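Local structure of putative lipoprotein (Bacteroides fragilis, 3QNK) at residues I31-L36 / T384-L389; D248-M253 / R269-L274; L280-E285 / T293-A298. The protein belongs to the SusD family and, as a putative outer-membrane lipoprotein, probably takes part in binding glycans for uptake, as its relatives do. All coordinates share one frame; numbering follows the deposited sequence.

Contact 1. Residues I31-L36 / T384-L389. With PO4 (phosphate ion), chain F.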
ATOM      1  N   ILE B  31      -3.882  13.517   1.993  1.00 58.46           N
ATOM      2  CA  ILE B  31      -5.269  13.541   1.530  1.00 56.83           C
ATOM      3  C   ILE B  31      -5.300  12.766   0.209  1.00 63.57           C
ATOM      4  O   ILE B  31      -4.559  13.108  -0.728  1.00 64.89           O
ATOM      5  CB  ILE B  31      -5.847  14.979   1.387  1.00 58.52           C
ATOM      6  CG1 ILE B  31      -5.904  15.709   2.729  1.00 57.62           C
ATOM      7  CG2 ILE B  31      -7.235  14.936   0.716  1.00 57.26           C
ATOM      8  CD1 ILE B  31      -6.038  17.224   2.570  1.00 60.84           C
ATOM      9  N   SER B  32      -6.107  11.702   0.158  1.00 59.81           N
ATOM     10  CA  SER B  32      -6.195  10.863  -1.043  1.00 59.58           C
ATOM     11  C   SER B  32      -7.467  11.134  -1.831  1.00 63.02           C
ATOM     12  O   SER B  32      -8.538  11.354  -1.243  1.00 63.07           O
ATOM     13  CB  SER B  32      -6.159   9.387  -0.665  1.00 62.17           C
ATOM     14  OG  SER B  32      -4.974   9.073   0.035  1.00 73.37           O
ATOM     15  N   VAL B  33      -7.346  11.096  -3.163  1.00 58.30           N
ATOM     16  CA  VAL B  33      -8.467  11.235  -4.102  1.00 56.57           C
ATOM     17  C   VAL B  33      -8.526   9.985  -4.967  1.00 57.48           C
ATOM     18  O   VAL B  33      -7.519   9.606  -5.584  1.00 58.90           O
ATOM     19  CB  VAL B  33      -8.384  12.511  -4.975  1.00 60.32           C
ATOM     20  CG1 VAL B  33      -9.694  12.732  -5.733  1.00 58.68           C
ATOM     21  CG2 VAL B  33      -8.015  13.733  -4.135  1.00 60.60           C
ATOM     22  N   ASP B  34      -9.684   9.332  -4.988  1.00 50.71           N
ATOM     23  CA  ASP B  34      -9.900   8.160  -5.830  1.00 49.35           C
ATOM     24  C   ASP B  34     -10.209   8.637  -7.243  1.00 55.22           C
ATOM     25  O   ASP B  34     -11.355   9.040  -7.520  1.00 56.26           O
ATOM     26  CB  ASP B  34     -11.044   7.289  -5.285  1.00 49.33           C
ATOM     27  CG  ASP B  34     -11.353   6.025  -6.088  1.00 59.50           C
ATOM     28  OD1 ASP B  34     -10.567   5.699  -7.023  1.00 57.88           O
ATOM     29  OD2 ASP B  34     -12.369   5.336  -5.755  1.00 65.29           O
ATOM     30  N   GLY B  35      -9.189   8.612  -8.104  1.00 50.28           N
ATOM     31  CA  GLY B  35      -9.306   9.017  -9.495  1.00 49.75           C
ATOM     32  C   GLY B  35     -10.325   8.218 -10.284  1.00 53.91           C
ATOM     33  O   GLY B  35     -10.906   8.736 -11.240  1.00 54.37           O
ATOM     34  N   LEU B  36     -10.595   6.965  -9.848  1.00 50.34           N
ATOM     35  CA  LEU B  36     -11.504   6.033 -10.498  1.00 49.04           C
ATOM     36  C   LEU B  36     -12.937   6.096  -9.954  1.00 51.77           C
ATOM     37  O   LEU B  36     -13.861   5.545 -10.601  1.00 52.13           O
ATOM     38  CB  LEU B  36     -10.945   4.622 -10.389  1.00 49.19           C
ATOM     39  CG  LEU B  36      -9.696   4.434 -11.224  1.00 55.52           C
ATOM     40  CD1 LEU B  36      -8.759   3.458 -10.575  1.00 57.94           C
ATOM     41  CD2 LEU B  36     -10.039   4.055 -12.661  1.00 55.44           C
ATOM     42  N   THR B 384      -6.972  18.024 -11.582  1.00 64.56           N
ATOM     43  CA  THR B 384      -8.385  18.146 -11.295  1.00 61.89           C
ATOM     44  C   THR B 384      -8.511  18.940  -9.992  1.00 62.85           C
ATOM     45  O   THR B 384      -7.739  18.757  -9.060  1.00 62.08           O
ATOM     46  CB  THR B 384      -9.047  16.743 -11.293  1.00 65.07           C
ATOM     47  OG1 THR B 384      -9.333  16.395 -12.655  1.00 60.89           O
ATOM     48  CG2 THR B 384     -10.342  16.685 -10.466  1.00 61.95           C
ATOM     49  N   ASN B 385      -9.460  19.853  -9.963  1.00 59.99           N
ATOM     50  CA  ASN B 385      -9.746  20.652  -8.789  1.00 60.23           C
ATOM     51  C   ASN B 385     -10.835  19.889  -8.040  1.00 62.78           C
ATOM     52  O   ASN B 385     -12.046  20.050  -8.300  1.00 62.10           O
ATOM     53  CB  ASN B 385     -10.137  22.106  -9.179  1.00 62.92           C
ATOM     54  CG  ASN B 385     -10.205  23.096  -8.024  1.00 96.07           C
ATOM     55  OD1 ASN B 385      -9.665  22.869  -6.925  1.00 83.17           O
ATOM     56  ND2 ASN B 385     -10.846  24.250  -8.270  1.00 95.60           N
ATOM     57  N   TRP B 386     -10.382  18.964  -7.178  1.00 57.92           N
ATOM     58  CA  TRP B 386     -11.278  18.126  -6.382  1.00 55.61           C
ATOM     59  C   TRP B 386     -11.803  18.925  -5.199  1.00 56.19           C
ATOM     60  O   TRP B 386     -11.046  19.216  -4.274  1.00 57.88           O
ATOM     61  CB  TRP B 386     -10.567  16.835  -5.926  1.00 53.86           C
ATOM     62  CG  TRP B 386     -11.506  15.829  -5.337  1.00 53.52           C
ATOM     63  CD1 TRP B 386     -11.500  15.349  -4.059  1.00 56.22           C
ATOM     64  CD2 TRP B 386     -12.628  15.212  -5.997  1.00 52.20           C
ATOM     65  NE1 TRP B 386     -12.545  14.459  -3.880  1.00 54.81           N
ATOM     66  CE2 TRP B 386     -13.259  14.370  -5.052  1.00 55.53           C
ATOM     67  CE3 TRP B 386     -13.199  15.342  -7.278  1.00 53.08           C
ATOM     68  CZ2 TRP B 386     -14.405  13.629  -5.362  1.00 54.08           C
ATOM     69  CZ3 TRP B 386     -14.348  14.624  -7.575  1.00 53.86           C
ATOM     70  CH2 TRP B 386     -14.920  13.754  -6.637  1.00 53.85           C
ATOM     71  N   ILE B 387     -13.079  19.318  -5.258  1.00 48.80           N
ATOM     72  CA  ILE B 387     -13.697  20.130  -4.210  1.00 48.24           C
ATOM     73  C   ILE B 387     -14.380  19.216  -3.197  1.00 52.00           C
ATOM     74  O   ILE B 387     -15.494  18.710  -3.425  1.00 52.66           O
ATOM     75  CB  ILE B 387     -14.647  21.196  -4.781  1.00 50.17           C
ATOM     76  CG1 ILE B 387     -13.909  22.016  -5.864  1.00 51.59           C
ATOM     77  CG2 ILE B 387     -15.167  22.070  -3.648  1.00 49.57           C
ATOM     78  CD1 ILE B 387     -14.797  22.842  -6.783  1.00 62.20           C
ATOM     79  N   ILE B 388     -13.695  19.017  -2.074  1.00 48.01           N
ATOM     80  CA  ILE B 388     -14.165  18.161  -0.986  1.00 47.43           C
ATOM     81  C   ILE B 388     -15.341  18.866  -0.290  1.00 50.74           C
ATOM     82  O   ILE B 388     -16.338  18.227  -0.020  1.00 52.03           O
ATOM     83  CB  ILE B 388     -12.982  17.770  -0.027  1.00 50.95           C
ATOM     84  CG1 ILE B 388     -11.899  16.963  -0.808  1.00 51.23           C
ATOM     85  CG2 ILE B 388     -13.482  16.948   1.154  1.00 50.98           C
ATOM     86  CD1 ILE B 388     -10.498  16.933  -0.217  1.00 53.69           C
ATOM     87  N   LEU B 389     -15.266  20.172  -0.074  1.00 47.13           N
ATOM     88  CA  LEU B 389     -16.355  20.902   0.562  1.00 47.22           C
ATOM     89  C   LEU B 389     -16.707  22.187  -0.227  1.00 52.56           C
ATOM     90  O   LEU B 389     -15.846  23.052  -0.437  1.00 51.96           O
ATOM     91  CB  LEU B 389     -16.012  21.242   2.030  1.00 48.16           C
ATOM     92  CG  LEU B 389     -15.688  20.094   3.009  1.00 50.76           C
ATOM     93  CD1 LEU B 389     -15.005  20.659   4.276  1.00 52.11           C
ATOM     94  CD2 LEU B 389     -16.940  19.346   3.404  1.00 46.23           C
TER
HETATM   95  P   PO4 F 601     -10.896   7.967  -0.988  1.00107.86           P
HETATM   96  O1  PO4 F 601     -12.137   6.942  -0.882  1.00113.93           O
HETATM   97  O2  PO4 F 601      -9.468   7.218  -0.720  1.00111.07           O
HETATM   98  O3  PO4 F 601     -11.045   8.894  -2.319  1.00112.31           O
HETATM   99  O4  PO4 F 601     -11.025   9.037   0.167  1.00115.80           O
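A small apolar seam between the loop after helix 17-29 and the edge strand 384-387 brings V33 against the indole of W386 and I31 against I388. The CG1 methyl of V33 lies over one face of the five-membered ring, 3.6 Å from its centroid and only 11° off the normal, which is a CH-pi contact. It reaches that face because CG1 stands opposite the backbone N (chi1 -169°). The second methyl, CG2, comes to 3.8 Å from W386 CD1, so the branched side chain meets the indole at two points, with CG1 alone placed over the face. Farther along, I31 CG2 meets I388 CD1 at 3.9 Å, a looser contact between the branch methyl of I31 and the end methyl of I388. Strand 384-387 is an outer strand of a three-stranded antiparallel sheet centred on 238-244, and V33 and I31 also rest on that central strand, through V242 and F240. I388 and L389 together face F240 as a classic beta bulge, where the chain turns a corner into strand 389-390. No hydrogen bond joins the two segments. The polar groups of 31-36 are used in other ways: S32 OG bonds K83, and D34 OD1 takes the backbone N-H of L36 at 3.1 Å in an Asx turn, approached from well above the carboxylate plane. The backbone N of D34 makes a weak bond to O3 of a phosphate ion, 3.0 Å away, which probably came from the crystallisation liquor and is also held by R125. W386 meets W364 edge-to-face.

Contact 2. Residues D248-M253 / R269-L274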
ATOM      1  N   ASP B 248       0.686   8.962 -12.635  1.00107.22           N
ATOM      2  CA  ASP B 248       0.425   8.096 -13.772  1.00104.65           C
ATOM      3  C   ASP B 248      -0.875   8.330 -14.474  1.00101.37           C
ATOM      4  O   ASP B 248      -1.885   8.630 -13.847  1.00100.50           O
ATOM      5  CB  ASP B 248       0.538   6.608 -13.389  1.00106.33           C
ATOM      6  CG  ASP B 248      -0.246   6.133 -12.199  1.00115.63           C
ATOM      7  OD1 ASP B 248      -0.070   6.708 -11.103  1.00114.43           O
ATOM      8  OD2 ASP B 248      -0.951   5.120 -12.334  1.00124.42           O
ATOM      9  N   VAL B 249      -0.840   8.105 -15.803  1.00 93.95           N
ATOM     10  CA  VAL B 249      -1.954   8.176 -16.765  1.00 91.46           C
ATOM     11  C   VAL B 249      -3.077   7.173 -16.387  1.00 91.07           C
ATOM     12  O   VAL B 249      -4.255   7.380 -16.712  1.00 90.00           O
ATOM     13  CB  VAL B 249      -1.428   7.931 -18.223  1.00 95.53           C
ATOM     14  CG1 VAL B 249      -1.205   6.450 -18.535  1.00 94.93           C
ATOM     15  CG2 VAL B 249      -2.347   8.541 -19.271  1.00 94.91           C
ATOM     16  N   TYR B 250      -2.684   6.086 -15.709  1.00 83.82           N
ATOM     17  CA  TYR B 250      -3.561   5.001 -15.313  1.00 79.86           C
ATOM     18  C   TYR B 250      -4.363   5.358 -14.068  1.00 78.77           C
ATOM     19  O   TYR B 250      -5.364   4.696 -13.791  1.00 77.34           O
ATOM     20  CB  TYR B 250      -2.722   3.722 -15.112  1.00 80.12           C
ATOM     21  CG  TYR B 250      -2.114   3.199 -16.403  1.00 81.02           C
ATOM     22  CD1 TYR B 250      -2.913   2.924 -17.513  1.00 82.55           C
ATOM     23  CD2 TYR B 250      -0.744   2.968 -16.512  1.00 82.26           C
ATOM     24  CE1 TYR B 250      -2.369   2.412 -18.692  1.00 83.97           C
ATOM     25  CE2 TYR B 250      -0.189   2.457 -17.691  1.00 83.88           C
ATOM     26  CZ  TYR B 250      -1.007   2.180 -18.779  1.00 87.32           C
ATOM     27  OH  TYR B 250      -0.502   1.688 -19.960  1.00 84.44           O
ATOM     28  N   ASN B 251      -3.952   6.420 -13.338  1.00 72.79           N
ATOM     29  CA  ASN B 251      -4.645   6.815 -12.116  1.00 70.48           C
ATOM     30  C   ASN B 251      -5.108   8.291 -12.136  1.00 69.11           C
ATOM     31  O   ASN B 251      -5.805   8.741 -11.210  1.00 66.18           O
ATOM     32  CB  ASN B 251      -3.773   6.500 -10.911  1.00 73.45           C
ATOM     33  CG  ASN B 251      -3.845   5.019 -10.581  1.00103.82           C
ATOM     34  OD1 ASN B 251      -4.926   4.458 -10.295  1.00100.57           O
ATOM     35  ND2 ASN B 251      -2.715   4.335 -10.693  1.00 95.94           N
ATOM     36  N   ASN B 252      -4.791   8.995 -13.247  1.00 63.68           N
ATOM     37  CA  ASN B 252      -5.165  10.383 -13.469  1.00 62.73           C
ATOM     38  C   ASN B 252      -6.679  10.489 -13.604  1.00 61.54           C
ATOM     39  O   ASN B 252      -7.246   9.997 -14.579  1.00 62.62           O
ATOM     40  CB  ASN B 252      -4.451  10.951 -14.697  1.00 65.20           C
ATOM     41  CG  ASN B 252      -4.790  12.388 -14.951  1.00 78.15           C
ATOM     42  OD1 ASN B 252      -5.822  12.716 -15.551  1.00 66.77           O
ATOM     43  ND2 ASN B 252      -3.957  13.273 -14.447  1.00 68.77           N
HETATM   44  N   MSE B 253      -7.314  11.153 -12.627  1.00 51.98           N
HETATM   45  CA  MSE B 253      -8.753  11.359 -12.498  1.00 47.50           C
HETATM   46  C   MSE B 253      -9.428  11.841 -13.800  1.00 53.83           C
HETATM   47  O   MSE B 253     -10.521  11.363 -14.121  1.00 52.49           O
HETATM   48  CB  MSE B 253      -9.032  12.335 -11.366  1.00 48.30           C
HETATM   49  CG  MSE B 253     -10.484  12.417 -11.029  1.00 53.21           C
HETATM   50 SE   MSE B 253     -10.831  13.246  -9.362  0.75 58.34          SE
HETATM   51  CE  MSE B 253     -12.446  12.357  -9.099  1.00 53.36           C
ATOM     52  N   ARG B 269      -6.858   8.281 -25.659  1.00 61.72           N
ATOM     53  CA  ARG B 269      -6.104   8.312 -24.417  1.00 61.61           C
ATOM     54  C   ARG B 269      -7.004   8.058 -23.194  1.00 66.87           C
ATOM     55  O   ARG B 269      -6.537   7.441 -22.239  1.00 68.41           O
ATOM     56  CB  ARG B 269      -5.362   9.656 -24.274  1.00 63.79           C
ATOM     57  CG  ARG B 269      -4.170   9.610 -23.322  1.00 68.00           C
ATOM     58  CD  ARG B 269      -2.889   9.944 -24.031  1.00 73.69           C
ATOM     59  NE  ARG B 269      -1.733   9.506 -23.249  1.00 83.25           N
ATOM     60  CZ  ARG B 269      -0.954  10.306 -22.529  1.00 98.27           C
ATOM     61  NH1 ARG B 269      -1.187  11.610 -22.486  1.00 85.15           N
ATOM     62  NH2 ARG B 269       0.065   9.808 -21.847  1.00 88.93           N
ATOM     63  N   GLY B 270      -8.267   8.498 -23.244  1.00 63.71           N
ATOM     64  CA  GLY B 270      -9.243   8.309 -22.163  1.00 62.49           C
ATOM     65  C   GLY B 270      -9.614   6.856 -21.876  1.00 66.49           C
ATOM     66  O   GLY B 270      -9.373   5.972 -22.712  1.00 66.91           O
ATOM     67  N   TRP B 271     -10.175   6.592 -20.670  1.00 62.50           N
ATOM     68  CA  TRP B 271     -10.598   5.259 -20.233  1.00 62.57           C
ATOM     69  C   TRP B 271     -12.114   5.184 -19.985  1.00 61.89           C
ATOM     70  O   TRP B 271     -12.619   4.145 -19.573  1.00 62.31           O
ATOM     71  CB  TRP B 271      -9.830   4.783 -18.971  1.00 62.98           C
ATOM     72  CG  TRP B 271      -8.332   4.878 -19.052  1.00 66.98           C
ATOM     73  CD1 TRP B 271      -7.530   5.749 -18.371  1.00 70.67           C
ATOM     74  CD2 TRP B 271      -7.465   4.105 -19.886  1.00 69.22           C
ATOM     75  NE1 TRP B 271      -6.213   5.576 -18.740  1.00 72.21           N
ATOM     76  CE2 TRP B 271      -6.142   4.572 -19.670  1.00 75.01           C
ATOM     77  CE3 TRP B 271      -7.675   3.081 -20.829  1.00 72.05           C
ATOM     78  CZ2 TRP B 271      -5.033   4.032 -20.343  1.00 76.43           C
ATOM     79  CZ3 TRP B 271      -6.575   2.540 -21.490  1.00 75.89           C
ATOM     80  CH2 TRP B 271      -5.272   3.005 -21.235  1.00 77.65           C
ATOM     81  N   GLY B 272     -12.841   6.242 -20.279  1.00 56.60           N
ATOM     82  CA  GLY B 272     -14.296   6.266 -20.117  1.00 55.49           C
ATOM     83  C   GLY B 272     -14.724   6.544 -18.696  1.00 58.63           C
ATOM     84  O   GLY B 272     -15.416   7.528 -18.445  1.00 59.82           O
ATOM     85  N   GLY B 273     -14.273   5.689 -17.775  1.00 53.46           N
ATOM     86  CA  GLY B 273     -14.523   5.787 -16.349  1.00 51.17           C
ATOM     87  C   GLY B 273     -15.979   5.746 -16.011  1.00 55.01           C
ATOM     88  O   GLY B 273     -16.675   4.818 -16.423  1.00 56.57           O
ATOM     89  N   LEU B 274     -16.450   6.767 -15.292  1.00 50.04           N
ATOM     90  CA  LEU B 274     -17.843   6.874 -14.848  1.00 48.37           C
ATOM     91  C   LEU B 274     -18.798   6.853 -16.031  1.00 55.40           C
ATOM     92  O   LEU B 274     -18.532   7.488 -17.052  1.00 59.18           O
ATOM     93  CB  LEU B 274     -18.047   8.167 -14.036  1.00 46.86           C
ATOM     94  CG  LEU B 274     -17.292   8.284 -12.723  1.00 48.34           C
ATOM     95  CD1 LEU B 274     -17.041   9.719 -12.383  1.00 48.70           C
ATOM     96  CD2 LEU B 274     -18.011   7.598 -11.627  1.00 44.71           C
TER
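V249 meets the second segment twice, with its side chain on R269 and its carbonyl on W271. Its CG2 methyl lies over one face of the R269 guanidinium, off centre and 3.7 Å from NH2, an apolar cover that leaves the N-H groups to point outward in their own plane. NH1 is spent on P373 O and NH2 on M138 O of the second subunit, so the flat group is fixed by bonds while valine covers one face. The V249 carbonyl O accepts a weak bond from W271 NE1 at 3.3 Å (angle 154°), lying at the edge of the indole and in its plane. Y250 follows, its CG on the side of the backbone N (chi1 -67°). From there its CE1 comes to 3.5 Å from W271 CZ2, the two ring planes inclined at 31°. V249 CG1 lies over the centre of the same tyrosine ring, 3.9 Å above it. N252 comes later, its OD1 accepting from the backbone N of V255. Tryptophan suits position 271 because one side chain offers both an N-H donor and a broad apolar surface. These are two loops flanking helix 253-257, with N252 as its N-cap, at the interface with the second subunit, whose W142 packs on V249 and R507 on Y250.

Contact 3. Residues L280-E285 / T293-A298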
ATOM      1  N   LEU B 280     -30.168   8.130 -13.458  1.00 47.63           N
ATOM      2  CA  LEU B 280     -29.722   9.457 -13.085  1.00 47.86           C
ATOM      3  C   LEU B 280     -30.177  10.474 -14.127  1.00 54.32           C
ATOM      4  O   LEU B 280     -30.635  11.551 -13.744  1.00 55.69           O
ATOM      5  CB  LEU B 280     -28.198   9.534 -12.906  1.00 46.81           C
ATOM      6  CG  LEU B 280     -27.616  10.918 -12.641  1.00 49.70           C
ATOM      7  CD1 LEU B 280     -28.151  11.544 -11.319  1.00 48.85           C
ATOM      8  CD2 LEU B 280     -26.122  10.871 -12.669  1.00 48.58           C
ATOM      9  N   ILE B 281     -30.067  10.140 -15.429  1.00 48.28           N
ATOM     10  CA  ILE B 281     -30.467  11.061 -16.488  1.00 46.69           C
ATOM     11  C   ILE B 281     -31.948  11.411 -16.302  1.00 48.98           C
ATOM     12  O   ILE B 281     -32.317  12.593 -16.386  1.00 48.85           O
ATOM     13  CB  ILE B 281     -30.122  10.477 -17.899  1.00 49.05           C
ATOM     14  CG1 ILE B 281     -28.700  10.882 -18.332  1.00 47.94           C
ATOM     15  CG2 ILE B 281     -31.092  10.970 -18.968  1.00 50.98           C
ATOM     16  CD1 ILE B 281     -27.595  10.416 -17.556  1.00 51.64           C
ATOM     17  N   ASP B 282     -32.767  10.399 -15.960  1.00 43.77           N
ATOM     18  CA  ASP B 282     -34.213  10.553 -15.738  1.00 43.35           C
ATOM     19  C   ASP B 282     -34.541  11.486 -14.583  1.00 45.77           C
ATOM     20  O   ASP B 282     -35.621  12.080 -14.585  1.00 46.90           O
ATOM     21  CB  ASP B 282     -34.854   9.180 -15.469  1.00 45.57           C
ATOM     22  CG  ASP B 282     -35.075   8.301 -16.709  1.00 58.41           C
ATOM     23  OD1 ASP B 282     -34.963   8.829 -17.855  1.00 61.28           O
ATOM     24  OD2 ASP B 282     -35.399   7.099 -16.537  1.00 54.72           O
ATOM     25  N   ALA B 283     -33.615  11.604 -13.589  1.00 39.09           N
ATOM     26  CA  ALA B 283     -33.783  12.404 -12.387  1.00 37.23           C
ATOM     27  C   ALA B 283     -33.518  13.922 -12.617  1.00 46.99           C
ATOM     28  O   ALA B 283     -33.924  14.740 -11.777  1.00 49.87           O
ATOM     29  CB  ALA B 283     -32.886  11.872 -11.301  1.00 36.67           C
ATOM     30  N   PHE B 284     -32.869  14.309 -13.741  1.00 42.97           N
ATOM     31  CA  PHE B 284     -32.663  15.720 -14.075  1.00 42.33           C
ATOM     32  C   PHE B 284     -33.965  16.299 -14.595  1.00 49.68           C
ATOM     33  O   PHE B 284     -34.553  15.781 -15.537  1.00 50.66           O
ATOM     34  CB  PHE B 284     -31.550  15.917 -15.106  1.00 42.84           C
ATOM     35  CG  PHE B 284     -30.162  15.744 -14.564  1.00 42.46           C
ATOM     36  CD1 PHE B 284     -29.494  16.812 -13.965  1.00 46.46           C
ATOM     37  CD2 PHE B 284     -29.506  14.530 -14.677  1.00 41.64           C
ATOM     38  CE1 PHE B 284     -28.198  16.656 -13.469  1.00 46.76           C
ATOM     39  CE2 PHE B 284     -28.206  14.372 -14.193  1.00 44.04           C
ATOM     40  CZ  PHE B 284     -27.563  15.429 -13.580  1.00 44.10           C
ATOM     41  N   GLU B 285     -34.445  17.328 -13.927  1.00 47.64           N
ATOM     42  CA  GLU B 285     -35.694  17.994 -14.261  1.00 46.84           C
ATOM     43  C   GLU B 285     -35.571  18.869 -15.477  1.00 50.25           C
ATOM     44  O   GLU B 285     -34.464  19.268 -15.853  1.00 52.99           O
ATOM     45  CB  GLU B 285     -36.126  18.877 -13.088  1.00 48.24           C
ATOM     46  CG  GLU B 285     -36.610  18.127 -11.863  1.00 53.71           C
ATOM     47  CD  GLU B 285     -36.816  19.059 -10.691  1.00 73.90           C
ATOM     48  OE1 GLU B 285     -37.711  19.929 -10.787  1.00 60.82           O
ATOM     49  OE2 GLU B 285     -36.043  18.971  -9.708  1.00 63.47           O
ATOM     50  N   THR B 293     -39.268  13.214 -19.577  1.00 53.30           N
ATOM     51  CA  THR B 293     -39.772  11.884 -19.927  1.00 51.89           C
ATOM     52  C   THR B 293     -38.809  10.854 -19.278  1.00 54.81           C
ATOM     53  O   THR B 293     -37.580  11.077 -19.240  1.00 54.34           O
ATOM     54  CB  THR B 293     -39.911  11.733 -21.447  1.00 55.53           C
ATOM     55  OG1 THR B 293     -40.862  12.683 -21.915  1.00 53.08           O
ATOM     56  CG2 THR B 293     -40.393  10.347 -21.863  1.00 49.84           C
ATOM     57  N   GLN B 294     -39.376   9.782 -18.696  1.00 50.32           N
ATOM     58  CA  GLN B 294     -38.582   8.727 -18.046  1.00 47.47           C
ATOM     59  C   GLN B 294     -38.355   7.629 -19.050  1.00 51.56           C
ATOM     60  O   GLN B 294     -39.320   7.165 -19.670  1.00 52.23           O
ATOM     61  CB  GLN B 294     -39.279   8.189 -16.782  1.00 47.38           C
ATOM     62  CG  GLN B 294     -39.725   9.227 -15.756  1.00 29.56           C
ATOM     63  CD  GLN B 294     -38.583   9.936 -15.119  1.00 54.92           C
ATOM     64  OE1 GLN B 294     -37.986   9.450 -14.169  1.00 56.79           O
ATOM     65  NE2 GLN B 294     -38.259  11.112 -15.628  1.00 57.38           N
ATOM     66  N   TYR B 295     -37.090   7.198 -19.224  1.00 46.78           N
ATOM     67  CA  TYR B 295     -36.776   6.171 -20.221  1.00 44.48           C
ATOM     68  C   TYR B 295     -36.299   4.862 -19.637  1.00 48.39           C
ATOM     69  O   TYR B 295     -36.324   3.879 -20.359  1.00 49.07           O
ATOM     70  CB  TYR B 295     -35.725   6.695 -21.197  1.00 43.53           C
ATOM     71  CG  TYR B 295     -36.237   7.832 -22.048  1.00 45.35           C
ATOM     72  CD1 TYR B 295     -36.167   9.147 -21.604  1.00 47.26           C
ATOM     73  CD2 TYR B 295     -36.786   7.594 -23.309  1.00 46.19           C
ATOM     74  CE1 TYR B 295     -36.643  10.201 -22.382  1.00 49.39           C
ATOM     75  CE2 TYR B 295     -37.250   8.639 -24.101  1.00 47.19           C
ATOM     76  CZ  TYR B 295     -37.187   9.940 -23.628  1.00 57.10           C
ATOM     77  OH  TYR B 295     -37.650  10.975 -24.399  1.00 62.32           O
ATOM     78  N   SER B 296     -35.859   4.816 -18.362  1.00 44.25           N
ATOM     79  CA  SER B 296     -35.274   3.601 -17.778  1.00 43.04           C
ATOM     80  C   SER B 296     -36.125   2.381 -17.902  1.00 50.21           C
ATOM     81  O   SER B 296     -35.570   1.307 -18.135  1.00 52.79           O
ATOM     82  CB  SER B 296     -34.925   3.802 -16.312  1.00 44.09           C
ATOM     83  OG  SER B 296     -33.889   4.763 -16.208  1.00 53.91           O
ATOM     84  N   GLN B 297     -37.461   2.513 -17.759  1.00 48.96           N
ATOM     85  CA  GLN B 297     -38.359   1.347 -17.800  1.00 49.35           C
ATOM     86  C   GLN B 297     -38.988   1.140 -19.181  1.00 53.85           C
ATOM     87  O   GLN B 297     -39.934   0.350 -19.322  1.00 55.70           O
ATOM     88  CB  GLN B 297     -39.432   1.431 -16.703  1.00 50.77           C
ATOM     89  CG  GLN B 297     -38.890   1.616 -15.259  1.00 65.21           C
ATOM     90  CD  GLN B 297     -37.732   0.716 -14.871  1.00 82.37           C
ATOM     91  OE1 GLN B 297     -37.824  -0.511 -14.973  1.00 70.32           O
ATOM     92  NE2 GLN B 297     -36.622   1.320 -14.381  1.00 81.12           N
ATOM     93  N   ALA B 298     -38.408   1.779 -20.219  1.00 47.97           N
ATOM     94  CA  ALA B 298     -38.861   1.617 -21.593  1.00 47.51           C
ATOM     95  C   ALA B 298     -38.601   0.198 -22.076  1.00 54.39           C
ATOM     96  O   ALA B 298     -37.565  -0.375 -21.698  1.00 53.69           O
ATOM     97  CB  ALA B 298     -38.142   2.602 -22.491  1.00 47.43           C
TER
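D282, near the end of helix 278-283, spreads its carboxylate across the backbone of Y295 and S296. With CG opposite the carbonyl carbon (chi1 -77°), the group is sent toward 293-298, and chi2 turns it so that OD1 faces Y295 N and OD2 faces S296. OD1 receives the N-H of Y295 at 3.0 Å, on the syn side but 32° out of the carboxylate plane. OD2 takes two donors: the backbone N of S296 at 3.0 Å, through the syn lone pair, and S296 OG at 2.8 Å, from above the plane. Serine fits here since its short side chain lets hydroxyl and amide converge on one oxygen. An aspartate holding successive amides in this way ties the helix to the type I beta turn Y295-A298, closing the short loop that follows the helix. OD1 has a further donor in Q278 NE2, one helical turn earlier. Q294 works on the backbone instead: bent at chi2 (-66°), it brings NE2 to D282 O at 3.0 Å, almost in the plane of its amide, while the same NE2 also serves A292 O. Its OE1 lies 3.4 Å from D282 CB. The Y295 ring turns an edge to D282 OD1, with CD1 4.0 Å away, and packs edge-to-face with F304.

How the contacts relate
Contact 1 lies nearest the middle of the fold, its centre about 7 Å from that of the chain, against about 17 Å for contact 2 and 23 Å for contact 3. Yet contacts 1 and 2 are only partly buried, and peripheral contact 3 is the buried one. M253, a selenomethionine at the start of helix 253-257, packs against W386 and T384 and so joins contact 2 to contact 1. Contact 3 stands apart, its nearest atoms about 9 Å from contact 2. The chemistry differs too: methyl and ring packing without a cross-segment hydrogen bond in contact 1, aromatic packing and one weak bond in contact 2, and a carboxylate gripped by backbone and hydroxyl donors in contact 3.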